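EGF family domain-containing protein (Toxoplasma gondii, PDB 4Z80) binds a peptide of the rhoptry neck protein RON2L1 and probably helps form the moving junction through which the parasite invades its host cell. Local coordinates at residues F104-G109 with A305-D310. Sequence-based numbering, arbitrary orientation.
Sequences FTKRDG and AELTTD. With SO4 (sulfate ion), chain I.
Leaving strand 101-104, the chain runs into a type I beta turn from K106 to G109, closed by G109 N on K106 O at 2.9 Å. Segment 305-310, in the loop between strands 289-291 and 318-321, comes beside it, nearest at K106 and E306, whose CA atoms are 4.8 Å apart. No direct backbone hydrogen bond joins the two; a water accepts a hydrogen bond from L307 N and donates one to T105 O. Glycine suits the last turn position, with its positive phi of 86°, where a CB would press on the preceding carbonyl oxygen. T105 OG1 gives K106 O a second hydrogen bond from above the carbonyl plane.

E306 carries the contact. Its chain, extended beyond CG, delivers OE1 to R107 N at 2.8 Å in an almost straight bond (176°) that uses the anti lone pair; a second water also donates to OE1. The R107 side chain crosses that of E306 at about a right angle, and guanidinium and carboxylate form an offset stack, planes 16° apart, with E306 CD displaced toward the guanidinium rim, so no guanidinium N-H points at OE1. Its NE and NH2 instead bind the carbonyls of S301 and C304. K106 bends at its third torsion, bringing CE to 3.5 Å from E306 OE1 while NZ bonds a sulfate, probably from the crystallisation liquor. Away from these charges, apolar L307 packs CD2 on F104 CB at 4.1 Å.

One carboxylate thus fastens the turn to the loop before strand 318-321 through a backbone N-H, while nearby lysine and arginine charges, without forming salt bridges to it, probably favour its ionised state.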
# COMPACT_ATOMS: atom_id res chain seq x y z
N PHE A 104 -8.14 -4.01 11.90
CA PHE A 104 -7.80 -4.26 13.29
C PHE A 104 -8.84 -5.22 13.84
O PHE A 104 -10.03 -5.00 13.67
CB PHE A 104 -7.78 -2.97 14.10
CG PHE A 104 -6.52 -2.16 13.92
CD1 PHE A 104 -6.14 -1.70 12.67
CD2 PHE A 104 -5.73 -1.84 15.01
CE1 PHE A 104 -4.97 -0.96 12.52
CE2 PHE A 104 -4.57 -1.09 14.86
CZ PHE A 104 -4.20 -0.66 13.62
N THR A 105 -8.38 -6.31 14.46
CA THR A 105 -9.27 -7.38 14.89
C THR A 105 -8.90 -7.91 16.27
O THR A 105 -7.87 -7.56 16.84
CB THR A 105 -9.25 -8.57 13.89
OG1 THR A 105 -7.99 -9.25 13.99
CG2 THR A 105 -9.43 -8.10 12.46
N LYS A 106 -9.74 -8.79 16.80
CA LYS A 106 -9.32 -9.65 17.89
C LYS A 106 -8.46 -10.76 17.30
O LYS A 106 -8.36 -10.90 16.08
CB LYS A 106 -10.53 -10.20 18.64
CG LYS A 106 -11.29 -9.10 19.34
CD LYS A 106 -12.23 -9.62 20.39
CE LYS A 106 -11.47 -10.17 21.58
NZ LYS A 106 -12.38 -10.63 22.65
N ARG A 107 -7.82 -11.54 18.16
CA ARG A 107 -6.89 -12.56 17.70
C ARG A 107 -7.57 -13.63 16.85
O ARG A 107 -6.93 -14.27 16.02
CB ARG A 107 -6.19 -13.20 18.90
CG ARG A 107 -4.95 -14.00 18.54
CD ARG A 107 -4.13 -14.35 19.77
NE ARG A 107 -3.68 -13.15 20.46
CZ ARG A 107 -4.06 -12.77 21.68
NH1 ARG A 107 -4.89 -13.51 22.41
NH2 ARG A 107 -3.60 -11.64 22.18
N ASP A 108 -8.88 -13.82 17.04
CA ASP A 108 -9.62 -14.77 16.23
C ASP A 108 -10.27 -14.13 15.00
O ASP A 108 -11.08 -14.75 14.32
CB ASP A 108 -10.69 -15.48 17.09
CG ASP A 108 -11.76 -14.55 17.61
OD1 ASP A 108 -11.68 -13.33 17.36
OD2 ASP A 108 -12.69 -15.04 18.29
N GLY A 109 -9.89 -12.89 14.71
CA GLY A 109 -10.42 -12.21 13.54
C GLY A 109 -11.75 -11.49 13.74
O GLY A 109 -12.23 -10.82 12.83
N ALA A 305 -1.80 -7.12 20.44
CA ALA A 305 -2.78 -6.34 21.19
C ALA A 305 -4.13 -6.36 20.49
O ALA A 305 -4.24 -6.03 19.32
CB ALA A 305 -2.29 -4.91 21.37
N GLU A 306 -5.17 -6.76 21.22
CA GLU A 306 -6.51 -6.84 20.66
C GLU A 306 -7.26 -5.51 20.78
O GLU A 306 -7.83 -5.20 21.83
CB GLU A 306 -7.32 -7.95 21.34
CG GLU A 306 -6.75 -9.35 21.12
CD GLU A 306 -7.65 -10.43 21.70
OE1 GLU A 306 -8.16 -11.27 20.92
OE2 GLU A 306 -7.86 -10.44 22.93
N LEU A 307 -7.23 -4.76 19.68
CA LEU A 307 -7.99 -3.51 19.45
C LEU A 307 -7.52 -2.30 20.26
O LEU A 307 -7.44 -1.20 19.71
CB LEU A 307 -9.48 -3.74 19.70
CG LEU A 307 -10.18 -4.72 18.73
CD1 LEU A 307 -11.64 -4.91 19.11
CD2 LEU A 307 -10.06 -4.26 17.28
N THR A 308 -7.22 -2.47 21.54
CA THR A 308 -6.70 -1.38 22.36
C THR A 308 -5.62 -1.86 23.30
O THR A 308 -5.72 -2.95 23.88
CB THR A 308 -7.83 -0.69 23.18
OG1 THR A 308 -8.52 -1.66 23.98
CG2 THR A 308 -8.84 -0.03 22.26
N THR A 309 -4.57 -1.06 23.43
CA THR A 309 -3.53 -1.27 24.43
C THR A 309 -2.84 0.05 24.71
O THR A 309 -2.91 0.97 23.89
CB THR A 309 -2.47 -2.30 23.99
OG1 THR A 309 -1.56 -2.54 25.07
CG2 THR A 309 -1.69 -1.80 22.79
N ASP A 310 -2.15 0.14 25.85
CA ASP A 310 -1.29 1.29 26.14
C ASP A 310 0.20 0.97 25.94
O ASP A 310 1.05 1.87 26.02
CB ASP A 310 -1.50 1.75 27.58
CG ASP A 310 -2.92 2.22 27.83
OD1 ASP A 310 -3.45 2.98 26.99
OD2 ASP A 310 -3.49 1.83 28.86
S SO4 I . -15.80 -10.99 23.42
O1 SO4 I . -15.09 -12.17 23.92
O2 SO4 I . -15.20 -10.55 22.16
O3 SO4 I . -15.70 -9.93 24.42
O4 SO4 I . -17.20 -11.32 23.16
O HOH W 1 -6.53 -5.08 16.95
O HOH W 2 -9.62 -13.64 20.21